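Local structure of conserved hypothetical protein NMB0706 (Neisseria meningitidis, 1RV9) at residues V113-C118 / A133-W138; C118-F123 / M248-W253. The protein is of unknown function but belongs to the YfiH/DUF152 laccase-like family and may be an enzyme, possibly an oxidoreductase acting on polyphenols. All coordinates share one frame; numbering follows the deposited sequence.

Contact 1. Residues V113-C118 / A133-W138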
# COMPACT_ATOMS: atom_id res chain seq x y z
N VAL A 113 1.05 0.16 -5.64
CA VAL A 113 0.90 1.39 -4.88
C VAL A 113 2.28 1.70 -4.29
O VAL A 113 3.03 0.80 -3.91
CB VAL A 113 -0.16 1.28 -3.76
CG1 VAL A 113 -1.54 1.14 -4.39
CG2 VAL A 113 0.13 0.10 -2.85
N MET A 114 2.61 2.99 -4.25
CA MET A 114 3.90 3.46 -3.75
C MET A 114 3.73 4.11 -2.39
O MET A 114 2.80 4.89 -2.19
CB MET A 114 4.49 4.47 -4.73
CG MET A 114 4.74 3.90 -6.12
SD MET A 114 5.13 5.21 -7.29
CE MET A 114 3.50 5.71 -7.78
N THR A 115 4.64 3.82 -1.47
CA THR A 115 4.54 4.37 -0.12
C THR A 115 5.89 4.59 0.56
O THR A 115 6.92 4.11 0.09
CB THR A 115 3.74 3.42 0.80
OG1 THR A 115 4.47 2.19 0.96
CG2 THR A 115 2.38 3.09 0.19
N ALA A 116 5.85 5.32 1.67
CA ALA A 116 7.01 5.60 2.51
C ALA A 116 6.44 6.02 3.87
O ALA A 116 6.75 7.09 4.38
CB ALA A 116 7.86 6.72 1.91
N ASP A 117 5.59 5.14 4.42
CA ASP A 117 4.91 5.29 5.71
C ASP A 117 3.43 4.93 5.57
O ASP A 117 2.88 4.22 6.41
CB ASP A 117 4.99 6.72 6.27
CG ASP A 117 6.28 7.00 7.02
OD1 ASP A 117 7.09 6.06 7.25
OD2 ASP A 117 6.49 8.17 7.40
N CYS A 118 2.78 5.43 4.52
CA CYS A 118 1.37 5.13 4.33
C CYS A 118 1.17 3.63 4.14
O CYS A 118 2.07 2.92 3.71
CB CYS A 118 0.81 5.90 3.14
SG CYS A 118 0.66 7.68 3.46
N ALA A 133 -4.52 -3.56 -5.44
CA ALA A 133 -3.57 -2.87 -4.57
C ALA A 133 -4.20 -1.53 -4.22
O ALA A 133 -4.70 -0.84 -5.11
CB ALA A 133 -2.24 -2.66 -5.29
N ALA A 134 -4.18 -1.17 -2.94
CA ALA A 134 -4.75 0.09 -2.50
C ALA A 134 -3.77 0.89 -1.65
O ALA A 134 -3.04 0.34 -0.82
CB ALA A 134 -6.03 -0.16 -1.71
N HIS A 135 -3.76 2.20 -1.89
CA HIS A 135 -2.91 3.14 -1.16
C HIS A 135 -3.75 3.68 -0.02
O HIS A 135 -4.69 4.47 -0.24
CB HIS A 135 -2.49 4.28 -2.10
CG HIS A 135 -1.78 5.40 -1.41
ND1 HIS A 135 -2.10 6.72 -1.64
CD2 HIS A 135 -0.75 5.41 -0.53
CE1 HIS A 135 -1.30 7.50 -0.93
NE2 HIS A 135 -0.47 6.73 -0.25
N ALA A 136 -3.43 3.27 1.20
CA ALA A 136 -4.19 3.68 2.36
C ALA A 136 -3.47 4.61 3.34
O ALA A 136 -2.99 4.16 4.38
CB ALA A 136 -4.70 2.44 3.11
N GLY A 137 -3.40 5.89 2.98
CA GLY A 137 -2.83 6.87 3.89
C GLY A 137 -3.99 7.06 4.85
O GLY A 137 -5.04 6.45 4.64
N TRP A 138 -3.85 7.89 5.88
CA TRP A 138 -4.98 8.04 6.79
C TRP A 138 -6.21 8.64 6.12
O TRP A 138 -7.33 8.28 6.45
CB TRP A 138 -4.60 8.86 8.04
CG TRP A 138 -4.46 10.34 7.84
CD1 TRP A 138 -3.31 11.02 7.53
CD2 TRP A 138 -5.49 11.32 7.97
NE1 TRP A 138 -3.57 12.37 7.47
CE2 TRP A 138 -4.90 12.58 7.73
CE3 TRP A 138 -6.86 11.25 8.26
CZ2 TRP A 138 -5.64 13.77 7.79
CZ3 TRP A 138 -7.59 12.43 8.31
CH2 TRP A 138 -6.98 13.68 8.07
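V113 and A133 meet side chain to side chain, CG1 to CB at 4.0 Å, at the start of this contact. The apolar packing centres on V113. Its CG1 lies over the backbone of the other strand, with V113 CG1 to A134 C at 3.5 Å and the H135 N equally near. CG2 comes nearest to the A134 O. The short strand axes approach to 6.8 Å at an angle of 32°. The strands belong to different sheets, so they pack through side chains.

The H135 ring fills the middle. CG is anti to the backbone N (chi1 172°), which carries the imidazole alongside T115 and on towards C118. CD2 has T115 CG2 and the M114 O as neighbours, each obliquely placed. The T115 and H135 side chains run past one another antiparallel, meeting through CG2 and CD2.

C118 closes the far end of the contact. Its CB lies 3.7 Å from the H135 NE2. C118 SG stands obliquely to the H135 ring, 5.0 Å from its centre and 66° off its normal. SG also lies 3.6 Å from the CA of G137, the N-cap residue of the helix that follows. C118 SG and H135 NE2 are 4.0 Å apart, close but not hydrogen-bonded.

The polar link of H135 points away from C118. ND1 hydrogen-bonds to D100 OD1, which would fix the ring rotation and turn NE2 to the cysteine. H82 packs edge-to-face with the ring, and a bound sulfate lies near its side chain. This arrangement has the charge-relay geometry of a Cys-His-Asp triad, consistent with a catalytic site but unconfirmed here.

Contact 2. Residues C118-F123 / M248-W253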
# COMPACT_ATOMS: atom_id res chain seq x y z
N CYS A 118 2.78 5.43 4.52
CA CYS A 118 1.37 5.13 4.33
C CYS A 118 1.17 3.63 4.14
O CYS A 118 2.07 2.92 3.71
CB CYS A 118 0.81 5.90 3.14
SG CYS A 118 0.66 7.68 3.46
N LEU A 119 -0.03 3.16 4.46
CA LEU A 119 -0.32 1.74 4.39
C LEU A 119 -0.67 1.16 3.02
O LEU A 119 -1.63 1.61 2.39
CB LEU A 119 -1.45 1.40 5.36
CG LEU A 119 -1.91 -0.06 5.36
CD1 LEU A 119 -0.83 -0.94 5.99
CD2 LEU A 119 -3.22 -0.17 6.14
N PRO A 120 0.11 0.18 2.54
CA PRO A 120 -0.18 -0.44 1.25
C PRO A 120 -1.03 -1.68 1.57
O PRO A 120 -0.71 -2.41 2.50
CB PRO A 120 1.20 -0.86 0.71
CG PRO A 120 2.20 -0.47 1.80
CD PRO A 120 1.41 -0.28 3.06
N VAL A 121 -2.11 -1.89 0.84
CA VAL A 121 -2.93 -3.08 1.08
C VAL A 121 -3.13 -3.84 -0.23
O VAL A 121 -3.57 -3.27 -1.23
CB VAL A 121 -4.32 -2.71 1.65
CG1 VAL A 121 -5.11 -3.99 1.96
CG2 VAL A 121 -4.16 -1.88 2.91
N LEU A 122 -2.78 -5.12 -0.22
CA LEU A 122 -2.95 -5.96 -1.41
C LEU A 122 -4.13 -6.88 -1.17
O LEU A 122 -4.38 -7.28 -0.03
CB LEU A 122 -1.69 -6.79 -1.66
CG LEU A 122 -0.38 -6.01 -1.80
CD1 LEU A 122 0.74 -7.00 -2.09
CD2 LEU A 122 -0.49 -4.99 -2.93
N PHE A 123 -4.84 -7.22 -2.24
CA PHE A 123 -6.02 -8.10 -2.15
C PHE A 123 -6.00 -9.19 -3.21
O PHE A 123 -5.47 -9.00 -4.30
CB PHE A 123 -7.31 -7.31 -2.39
CG PHE A 123 -7.59 -6.24 -1.39
CD1 PHE A 123 -8.45 -6.47 -0.32
CD2 PHE A 123 -7.07 -4.96 -1.56
CE1 PHE A 123 -8.80 -5.44 0.56
CE2 PHE A 123 -7.41 -3.92 -0.69
CZ PHE A 123 -8.27 -4.17 0.38
N MET A 248 8.88 3.05 -1.89
CA MET A 248 8.99 1.65 -2.29
C MET A 248 7.59 1.33 -2.79
O MET A 248 6.72 2.20 -2.80
CB MET A 248 9.39 0.75 -1.11
CG MET A 248 8.58 0.90 0.15
SD MET A 248 9.34 2.04 1.31
CE MET A 248 8.05 2.10 2.54
N ALA A 249 7.36 0.10 -3.23
CA ALA A 249 6.03 -0.22 -3.73
C ALA A 249 5.60 -1.62 -3.37
O ALA A 249 6.43 -2.48 -3.08
CB ALA A 249 6.00 -0.06 -5.24
N SER A 250 4.29 -1.82 -3.36
CA SER A 250 3.72 -3.13 -3.09
C SER A 250 2.96 -3.46 -4.36
O SER A 250 2.05 -2.73 -4.76
CB SER A 250 2.80 -3.07 -1.88
OG SER A 250 3.55 -2.78 -0.71
N LEU A 251 3.37 -4.56 -4.99
CA LEU A 251 2.79 -4.99 -6.25
C LEU A 251 2.15 -6.36 -6.15
O LEU A 251 2.57 -7.20 -5.35
CB LEU A 251 3.86 -5.04 -7.35
CG LEU A 251 4.66 -3.78 -7.66
CD1 LEU A 251 5.72 -3.55 -6.59
CD2 LEU A 251 5.32 -3.93 -9.03
N ILE A 252 1.14 -6.58 -6.97
CA ILE A 252 0.45 -7.86 -7.00
C ILE A 252 -0.05 -8.12 -8.42
O ILE A 252 -0.47 -7.20 -9.13
CB ILE A 252 -0.73 -7.89 -5.99
CG1 ILE A 252 -1.34 -9.29 -5.94
CG2 ILE A 252 -1.79 -6.86 -6.37
CD1 ILE A 252 -2.29 -9.48 -4.77
N TRP A 253 0.02 -9.37 -8.85
CA TRP A 253 -0.45 -9.72 -10.17
C TRP A 253 -0.82 -11.18 -10.26
O TRP A 253 -0.47 -11.97 -9.38
CB TRP A 253 0.61 -9.37 -11.23
CG TRP A 253 1.91 -10.15 -11.14
CD1 TRP A 253 2.26 -11.25 -11.88
CD2 TRP A 253 3.03 -9.85 -10.32
NE1 TRP A 253 3.54 -11.65 -11.56
CE2 TRP A 253 4.04 -10.81 -10.60
CE3 TRP A 253 3.29 -8.86 -9.35
CZ2 TRP A 253 5.28 -10.80 -9.96
CZ3 TRP A 253 4.53 -8.85 -8.72
CH2 TRP A 253 5.51 -9.82 -9.03
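L122 reaches from its strand onto the backbone and side chains of S250, L251 and I252. Its CB is 4.2 Å from I252 CD1. CG stands anti to the carbonyl carbon (chi1 -56°), and the two methyls beyond it part. CD1 meets the carbonyl oxygen of L251 at 3.7 Å. CD2 has three neighbours: the S250 O at 3.9 Å, the S250 CB, and I252 CG2 at 4.1 Å. The leucine tip thus bridges two side chains that point towards it from the facing strand.

From that facing strand I252 answers with its own tip. CG1 is anti to the backbone N (chi1 -174°), and this extended chain brings CD1 to 3.3 Å from the F123 O. At the other end P120 CB rests on the S250 OG at 3.4 Å, and the ring carbon CG lies slightly farther from the same oxygen.

The short strand axes run nearly parallel, 8° apart, with a closest approach of 7.6 Å. Each strand finds its backbone partners in its own sheet: L122 pairs with Y163, V121 with A134, and S250 with V113. Neighbouring V113 and T115 also touch P120.

The chemistry is that of a buried interface between two sheets. Methyl and methylene groups lie against each other, against carbonyl oxygens and against the S250 hydroxyl oxygen, and cohesion across it comes from van der Waals packing.

In the fold
Both contacts are buried near the centre of the chain, and both join the same two sheets. Contact 1 packs strand 110-115 on strand 131-136. Contact 2 packs 119-125, the sheet neighbour of 131-136, on 248-254, the neighbour of 110-115. The chain leaves one sheet after T115 and enters the other at L119, so C118 sits at the crossing and is shared. Probable backbone hydrogen bonds, A136 N to L119 O and A134 N to V121 O, tie the contacts together. Their chemistry differs with place. Contact 2 is mostly apolar, with a serine hydroxyl and carbonyl oxygens among the methyls. Contact 1 passes from such packing to the partly exposed C118 beside buried H135.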